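Local coordinates for CheC-like superfamily protein (Shewanella oneidensis, PDB 3H2D), which probably acts as a CheX-type chemotaxis phosphatase that removes phosphate from a response regulator, at residues G45-M49 with T94-T98; S57-E63 with T146-C152. All coordinates share one frame; numbering follows the deposited sequence.

Contact 1: residues G45-M49 with T94-T98; sequences GLIGM and TNMVT
On Ile47, CG1 stands anti to the backbone N (chi1 -163°), which leaves CG2 between the backbone N and the carbonyl carbon and directs it at the helix, where Thr94 and Thr98, one turn apart, receive it. Ile47 CG2 lies 3.9 Å from Thr94 CG2 and only 3.4 Å from Thr98 OG1, so one branch touches a methyl of one threonine and the hydroxyl of the other. Farther along the isoleucine, CD1 comes to 3.9 Å from Asn95 OD1, the two side chains crossing at about a right angle. At the start of the strand, Gly45 CA approaches Thr94 OG1 to 3.3 Å, and any side chain on the glycine would run into that hydroxyl, which is hydrogen-bonded to Val90 O.

The hydroxyl of Thr98 is satisfied within the helix: OG1 donates to Thr94 O over 2.7 Å, tilted 31° from the carbonyl plane, while Thr98 N reaches the same oxygen from the opposite face. With an alanine in place of Thr98, Thr94 O would keep its backbone donor but lose the hydroxyl, and Ile47 CG2 would probably be left with a gap beside it. No hydrogen bond joins strand and helix; the axes of segments 45-49 and 94-98 approach to 9.1 Å, 46° apart in direction.

Strand 43-51 lies between strands 54-62 and 113-122; helix 84-107 packs against one face of this sheet, with helix 8-21 touching Met96 and Val97, while Leu46 points the other way and meets Met118 of the second subunit.

Contact 2: residues S57-E63 with T146-C152; sequences SLSITFE and TAFIEVC. With GOL (glycerol), chain D.
Strands 57-62 and 146-152 run antiparallel at 173°, with hydrogen-bonded pairs at Ser57–Cys152, Ser59–Glu150 and Thr61–Phe148, as in the bond from Ser59 N to Glu150 O of 2.9 Å. The alternating non-hydrogen-bonded pairs put Leu58, Ile60 and Phe62 on one apolar face with Val151, Ile149 and Ala147. With CG anti to the backbone N (chi1 167°), Leu58 leans across the strand boundary and brings CD1 to 3.6 Å from Ile149 CG2. Phe62 CD2 rests 3.8 Å from the methyl CB of Ala147.

The other face is more polar. Water 1 bridges Ser59 OG at 2.6 Å and Thr61 OG1 at 2.7 Å. Ser57 OG and Ser59 OG also bond to ND1 and NE2 of His129, holding its ring by both nitrogens, and Thr61 OG1 bonds to Ser44 OG. Glu150 extends away from the pair to a salt bridge with Lys34.

Past the last strand pair, Glu63 N still donates to Thr146 O, and the Glu63 side chain reaches across in extended form, so that OE1 accepts from Thr146 N over 2.8 Å, met 58° out of the carboxylate plane. A glycerol, probably from the crystallisation liquor, closes this end: its O1 donates to Glu63 OE1 at 2.7 Å and its O2 to Glu63 OE2 at 2.6 Å, while Thr146 OG1 donates to that O2.

The sheet thus separates a hydrocarbon core from hydroxyls satisfied by histidine, serine and water. Glu63, the N-cap residue of helix 64-75, turns its carboxylate to Thr146; with the glycerol bound, three donors meet it and would probably favour the charged form in this crystal.

Overall arrangement
The centres of contacts 1 and 2 lie about 10 Å apart, and both contacts draw on the same antiparallel sheet; their segments alternate along the chain: 45-49, 57-63, 94-98, 146-152. Strands 43-51 and 54-62 are consecutive in sequence and adjacent in the sheet, where Gly45 O to Ile60 N and Ile47 O to Leu58 N are probable hydrogen bonds linking the two contacts directly. Contact 2 adds strand 145-153 on the far side of 54-62; contact 1 lays helix 84-107 over the apolar face, where Thr98 also packs on Leu58. Both contacts also reach the second subunit; the sheet carries the helix layer on one face and contributes to packing with that subunit on the other.

Contact 1: residues G45-M49 with T94-T98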
ATOM      1  N   GLY B  45      -6.210   4.419  -0.624  1.00 22.85           N
ATOM      2  CA  GLY B  45      -4.956   5.108  -0.306  1.00 22.79           C
ATOM      3  C   GLY B  45      -4.263   4.361   0.842  1.00 22.66           C
ATOM      4  O   GLY B  45      -4.879   4.111   1.869  1.00 23.47           O
ATOM      5  N   LEU B  46      -2.995   4.001   0.632  1.00 21.60           N
ATOM      6  CA  LEU B  46      -2.180   3.240   1.568  1.00 23.72           C
ATOM      7  C   LEU B  46      -0.899   4.018   1.890  1.00 22.35           C
ATOM      8  O   LEU B  46      -0.302   4.629   0.999  1.00 25.50           O
ATOM      9  CB  LEU B  46      -1.774   1.891   0.978  1.00 24.69           C
ATOM     10  CG  LEU B  46      -2.807   0.763   0.976  1.00 29.95           C
ATOM     11  CD1 LEU B  46      -3.964   1.128   0.118  1.00 30.83           C
ATOM     12  CD2 LEU B  46      -2.105  -0.531   0.455  1.00 27.00           C
ATOM     13  N   ILE B  47      -0.474   3.984   3.147  1.00 22.14           N
ATOM     14  CA  ILE B  47       0.722   4.684   3.574  1.00 20.71           C
ATOM     15  C   ILE B  47       1.324   4.013   4.784  1.00 22.32           C
ATOM     16  O   ILE B  47       0.622   3.533   5.671  1.00 23.28           O
ATOM     17  CB  ILE B  47       0.424   6.191   3.852  1.00 22.77           C
ATOM     18  CG1 ILE B  47       1.706   7.048   3.901  1.00 21.84           C
ATOM     19  CG2 ILE B  47      -0.548   6.384   5.094  1.00 23.15           C
ATOM     20  CD1 ILE B  47       1.456   8.537   3.639  1.00 19.33           C
ATOM     21  N   GLY B  48       2.641   3.989   4.813  1.00 22.03           N
ATOM     22  CA  GLY B  48       3.383   3.506   5.984  1.00 22.06           C
ATOM     23  C   GLY B  48       3.732   4.620   6.939  1.00 22.67           C
ATOM     24  O   GLY B  48       3.821   5.794   6.547  1.00 23.16           O
HETATM   25  N   MSE B  49       3.961   4.225   8.201  1.00 22.24           N
HETATM   26  CA  MSE B  49       4.346   5.124   9.285  1.00 21.75           C
HETATM   27  C   MSE B  49       5.483   4.512  10.071  1.00 20.92           C
HETATM   28  O   MSE B  49       5.485   3.320  10.310  1.00 19.67           O
HETATM   29  CB  MSE B  49       3.179   5.355  10.221  1.00 22.90           C
HETATM   30  CG  MSE B  49       2.062   6.148   9.574  1.00 24.82           C
HETATM   31 SE   MSE B  49       0.432   6.105  10.645  0.75 22.14          SE
HETATM   32  CE  MSE B  49      -0.120   4.264  10.230  1.00 27.39           C
ATOM     33  N   THR B  94      -5.249  10.889   1.568  1.00 23.15           N
ATOM     34  CA  THR B  94      -4.428  10.028   2.426  1.00 24.07           C
ATOM     35  C   THR B  94      -3.378  10.833   3.213  1.00 24.11           C
ATOM     36  O   THR B  94      -3.178  10.612   4.450  1.00 23.73           O
ATOM     37  CB  THR B  94      -3.734   8.928   1.595  1.00 23.20           C
ATOM     38  OG1 THR B  94      -4.726   8.149   0.939  1.00 25.16           O
ATOM     39  CG2 THR B  94      -2.908   8.018   2.471  1.00 21.02           C
ATOM     40  N   ASN B  95      -2.702  11.753   2.518  1.00 23.16           N
ATOM     41  CA  ASN B  95      -1.719  12.595   3.188  1.00 21.65           C
ATOM     42  C   ASN B  95      -2.363  13.464   4.274  1.00 23.59           C
ATOM     43  O   ASN B  95      -1.776  13.639   5.348  1.00 23.42           O
ATOM     44  CB  ASN B  95      -1.018  13.535   2.218  1.00 24.47           C
ATOM     45  CG  ASN B  95       0.190  12.948   1.593  1.00 31.26           C
ATOM     46  OD1 ASN B  95       0.876  12.105   2.178  1.00 29.47           O
ATOM     47  ND2 ASN B  95       0.482  13.417   0.341  1.00 33.01           N
HETATM   48  N   MSE B  96      -3.549  14.020   4.010  1.00 22.99           N
HETATM   49  CA  MSE B  96      -4.187  14.885   5.013  1.00 25.32           C
HETATM   50  C   MSE B  96      -4.735  14.113   6.216  1.00 24.25           C
HETATM   51  O   MSE B  96      -4.655  14.610   7.332  1.00 21.54           O
HETATM   52  CB  MSE B  96      -5.305  15.750   4.388  1.00 28.17           C
HETATM   53  CG  MSE B  96      -4.800  16.681   3.366  1.00 31.46           C
HETATM   54 SE   MSE B  96      -6.290  17.850   2.794  0.75 29.74          SE
HETATM   55  CE  MSE B  96      -7.138  16.630   1.589  1.00 24.54           C
ATOM     56  N   VAL B  97      -5.286  12.914   5.998  1.00 21.71           N
ATOM     57  CA  VAL B  97      -5.742  12.053   7.101  1.00 21.86           C
ATOM     58  C   VAL B  97      -4.568  11.660   8.026  1.00 21.66           C
ATOM     59  O   VAL B  97      -4.625  11.783   9.271  1.00 19.25           O
ATOM     60  CB  VAL B  97      -6.475  10.805   6.551  1.00 22.83           C
ATOM     61  CG1 VAL B  97      -6.772   9.758   7.691  1.00 22.46           C
ATOM     62  CG2 VAL B  97      -7.759  11.265   5.852  1.00 21.97           C
ATOM     63  N   THR B  98      -3.491  11.206   7.391  1.00 19.91           N
ATOM     64  CA  THR B  98      -2.297  10.736   8.097  1.00 20.69           C
ATOM     65  C   THR B  98      -1.597  11.877   8.762  1.00 21.97           C
ATOM     66  O   THR B  98      -1.157  11.757   9.900  1.00 19.49           O
ATOM     67  CB  THR B  98      -1.321  10.070   7.126  1.00 22.42           C
ATOM     68  OG1 THR B  98      -2.049   9.114   6.347  1.00 25.47           O
ATOM     69  CG2 THR B  98      -0.166   9.308   7.914  1.00 24.05           C
TER

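Contact 2: residues S57-E63 with T146-C152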
ATOM      1  N   SER B  57       0.901   0.839   9.514  1.00 21.51           N
ATOM      2  CA  SER B  57       0.285   0.999   8.211  1.00 23.32           C
ATOM      3  C   SER B  57      -1.121   1.536   8.360  1.00 22.49           C
ATOM      4  O   SER B  57      -1.806   1.232   9.333  1.00 22.76           O
ATOM      5  CB  SER B  57       0.241  -0.377   7.493  1.00 22.57           C
ATOM      6  OG  SER B  57      -0.305  -1.414   8.345  1.00 24.09           O
ATOM      7  N   LEU B  58      -1.523   2.365   7.393  1.00 24.19           N
ATOM      8  CA  LEU B  58      -2.877   2.897   7.255  1.00 22.33           C
ATOM      9  C   LEU B  58      -3.384   2.654   5.837  1.00 21.63           C
ATOM     10  O   LEU B  58      -2.646   2.838   4.887  1.00 22.95           O
ATOM     11  CB  LEU B  58      -2.856   4.399   7.474  1.00 22.23           C
ATOM     12  CG  LEU B  58      -4.095   5.209   7.097  1.00 25.40           C
ATOM     13  CD1 LEU B  58      -5.275   4.812   8.001  1.00 28.57           C
ATOM     14  CD2 LEU B  58      -3.773   6.681   7.223  1.00 30.56           C
ATOM     15  N   SER B  59      -4.633   2.205   5.726  1.00 22.91           N
ATOM     16  CA  SER B  59      -5.361   2.127   4.439  1.00 20.58           C
ATOM     17  C   SER B  59      -6.714   2.823   4.567  1.00 21.23           C
ATOM     18  O   SER B  59      -7.390   2.706   5.582  1.00 22.07           O
ATOM     19  CB  SER B  59      -5.535   0.692   3.907  1.00 22.41           C
ATOM     20  OG  SER B  59      -6.304  -0.121   4.760  1.00 21.99           O
ATOM     21  N   ILE B  60      -7.080   3.568   3.529  1.00 22.69           N
ATOM     22  CA  ILE B  60      -8.386   4.202   3.437  1.00 22.42           C
ATOM     23  C   ILE B  60      -8.972   3.710   2.112  1.00 22.80           C
ATOM     24  O   ILE B  60      -8.457   4.019   1.071  1.00 23.61           O
ATOM     25  CB  ILE B  60      -8.290   5.739   3.411  1.00 21.53           C
ATOM     26  CG1 ILE B  60      -7.459   6.284   4.575  1.00 25.04           C
ATOM     27  CG2 ILE B  60      -9.670   6.413   3.434  1.00 25.40           C
ATOM     28  CD1 ILE B  60      -7.091   7.808   4.359  1.00 26.36           C
ATOM     29  N   THR B  61     -10.092   3.021   2.183  1.00 22.11           N
ATOM     30  CA  THR B  61     -10.668   2.340   1.027  1.00 23.48           C
ATOM     31  C   THR B  61     -12.035   2.922   0.745  1.00 22.96           C
ATOM     32  O   THR B  61     -12.771   3.164   1.700  1.00 23.01           O
ATOM     33  CB  THR B  61     -10.766   0.833   1.330  1.00 24.53           C
ATOM     34  OG1 THR B  61      -9.430   0.306   1.528  1.00 24.17           O
ATOM     35  CG2 THR B  61     -11.486   0.051   0.185  1.00 23.94           C
ATOM     36  N   PHE B  62     -12.335   3.170  -0.534  1.00 20.77           N
ATOM     37  CA  PHE B  62     -13.591   3.771  -0.991  1.00 21.61           C
ATOM     38  C   PHE B  62     -14.256   2.953  -2.108  1.00 22.22           C
ATOM     39  O   PHE B  62     -13.568   2.476  -3.025  1.00 23.45           O
ATOM     40  CB  PHE B  62     -13.384   5.173  -1.581  1.00 23.53           C
ATOM     41  CG  PHE B  62     -12.719   6.173  -0.670  1.00 24.64           C
ATOM     42  CD1 PHE B  62     -11.336   6.296  -0.665  1.00 23.98           C
ATOM     43  CD2 PHE B  62     -13.460   7.027   0.137  1.00 26.68           C
ATOM     44  CE1 PHE B  62     -10.715   7.247   0.166  1.00 29.90           C
ATOM     45  CE2 PHE B  62     -12.839   7.985   0.939  1.00 25.48           C
ATOM     46  CZ  PHE B  62     -11.469   8.092   0.930  1.00 23.09           C
ATOM     47  N   GLU B  63     -15.592   2.868  -2.104  1.00 24.42           N
ATOM     48  CA  GLU B  63     -16.326   2.435  -3.289  1.00 23.37           C
ATOM     49  C   GLU B  63     -16.321   3.526  -4.332  1.00 22.05           C
ATOM     50  O   GLU B  63     -16.224   4.701  -3.997  1.00 21.75           O
ATOM     51  CB  GLU B  63     -17.781   2.031  -2.933  1.00 23.29           C
ATOM     52  CG  GLU B  63     -17.782   0.714  -2.211  1.00 24.61           C
ATOM     53  CD  GLU B  63     -19.112   0.311  -1.652  1.00 25.26           C
ATOM     54  OE1 GLU B  63     -19.983   1.188  -1.478  1.00 22.91           O
ATOM     55  OE2 GLU B  63     -19.253  -0.896  -1.343  1.00 31.63           O
ATOM     56  N   THR B 146     -19.770   2.973   0.698  1.00 23.38           N
ATOM     57  CA  THR B 146     -18.996   2.681   1.901  1.00 23.94           C
ATOM     58  C   THR B 146     -17.492   2.990   1.778  1.00 23.43           C
ATOM     59  O   THR B 146     -16.876   2.851   0.716  1.00 22.55           O
ATOM     60  CB  THR B 146     -19.194   1.183   2.286  1.00 25.94           C
ATOM     61  OG1 THR B 146     -20.608   0.872   2.250  1.00 26.19           O
ATOM     62  CG2 THR B 146     -18.601   0.896   3.666  1.00 27.76           C
ATOM     63  N   ALA B 147     -16.900   3.417   2.892  1.00 24.22           N
ATOM     64  CA  ALA B 147     -15.468   3.540   3.009  1.00 23.54           C
ATOM     65  C   ALA B 147     -15.024   2.797   4.263  1.00 23.30           C
ATOM     66  O   ALA B 147     -15.837   2.483   5.123  1.00 22.25           O
ATOM     67  CB  ALA B 147     -15.008   5.040   3.021  1.00 24.07           C
ATOM     68  N   PHE B 148     -13.739   2.493   4.331  1.00 22.77           N
ATOM     69  CA  PHE B 148     -13.120   1.849   5.495  1.00 23.30           C
ATOM     70  C   PHE B 148     -11.767   2.469   5.771  1.00 24.59           C
ATOM     71  O   PHE B 148     -11.010   2.753   4.834  1.00 24.55           O
ATOM     72  CB  PHE B 148     -12.863   0.349   5.242  1.00 23.62           C
ATOM     73  CG  PHE B 148     -14.065  -0.425   4.859  1.00 24.68           C
ATOM     74  CD1 PHE B 148     -14.394  -0.576   3.551  1.00 25.94           C
ATOM     75  CD2 PHE B 148     -14.849  -1.035   5.822  1.00 25.58           C
ATOM     76  CE1 PHE B 148     -15.488  -1.331   3.192  1.00 29.11           C
ATOM     77  CE2 PHE B 148     -15.933  -1.779   5.476  1.00 27.14           C
ATOM     78  CZ  PHE B 148     -16.263  -1.925   4.168  1.00 29.50           C
ATOM     79  N   ILE B 149     -11.470   2.682   7.054  1.00 24.81           N
ATOM     80  CA  ILE B 149     -10.120   2.952   7.489  1.00 25.59           C
ATOM     81  C   ILE B 149      -9.644   1.725   8.230  1.00 23.22           C
ATOM     82  O   ILE B 149     -10.380   1.149   9.008  1.00 24.00           O
ATOM     83  CB  ILE B 149      -9.993   4.154   8.475  1.00 25.80           C
ATOM     84  CG1 ILE B 149     -10.178   5.471   7.788  1.00 32.09           C
ATOM     85  CG2 ILE B 149      -8.607   4.158   9.129  1.00 31.21           C
ATOM     86  CD1 ILE B 149     -10.362   6.658   8.806  1.00 30.07           C
ATOM     87  N   GLU B 150      -8.426   1.300   7.934  1.00 23.15           N
ATOM     88  CA  GLU B 150      -7.743   0.305   8.716  1.00 23.08           C
ATOM     89  C   GLU B 150      -6.354   0.813   9.137  1.00 22.81           C
ATOM     90  O   GLU B 150      -5.595   1.324   8.303  1.00 22.92           O
ATOM     91  CB  GLU B 150      -7.642  -1.018   7.951  1.00 23.48           C
ATOM     92  CG  GLU B 150      -7.028  -2.149   8.775  1.00 24.33           C
ATOM     93  CD  GLU B 150      -7.072  -3.548   8.148  1.00 28.03           C
ATOM     94  OE1 GLU B 150      -7.698  -3.739   7.071  1.00 28.79           O
ATOM     95  OE2 GLU B 150      -6.457  -4.465   8.764  1.00 31.72           O
ATOM     96  N   VAL B 151      -6.026   0.660  10.421  0.50 22.93           N
ATOM     97  CA  VAL B 151      -4.671   0.941  10.900  0.50 22.58           C
ATOM     98  C   VAL B 151      -4.078  -0.290  11.600  0.50 23.19           C
ATOM     99  O   VAL B 151      -4.800  -1.115  12.172  0.50 24.27           O
ATOM    100  CB  VAL B 151      -4.629   2.204  11.823  0.50 23.17           C
ATOM    101  CG1 VAL B 151      -4.994   1.858  13.262  0.50 18.14           C
ATOM    102  CG2 VAL B 151      -3.254   2.829  11.791  0.50 23.28           C
ATOM    103  N   CYS B 152      -2.763  -0.422  11.550  1.00 24.43           N
ATOM    104  CA  CYS B 152      -2.068  -1.523  12.244  1.00 26.38           C
ATOM    105  C   CYS B 152      -0.743  -0.994  12.706  1.00 28.96           C
ATOM    106  O   CYS B 152      -0.089  -0.299  11.953  1.00 28.15           O
ATOM    107  CB  CYS B 152      -1.846  -2.679  11.303  1.00 27.82           C
ATOM    108  SG  CYS B 152      -1.264  -4.176  12.126  1.00 34.52           S
TER
HETATM  109  C1  GOL D 156     -22.979   0.004  -0.083  1.00 38.98           C
HETATM  110  O1  GOL D 156     -22.499   0.265  -1.387  1.00 39.08           O
HETATM  111  C2  GOL D 156     -22.484  -1.316   0.516  1.00 43.50           C
HETATM  112  O2  GOL D 156     -21.074  -1.440   0.403  1.00 39.98           O
HETATM  113  C3  GOL D 156     -23.106  -2.538  -0.137  1.00 44.87           C
HETATM  114  O3  GOL D 156     -22.457  -3.708   0.327  1.00 46.90           O
HETATM  115  O   HOH W   1      -8.822   0.216   4.172  1.00 19.71           O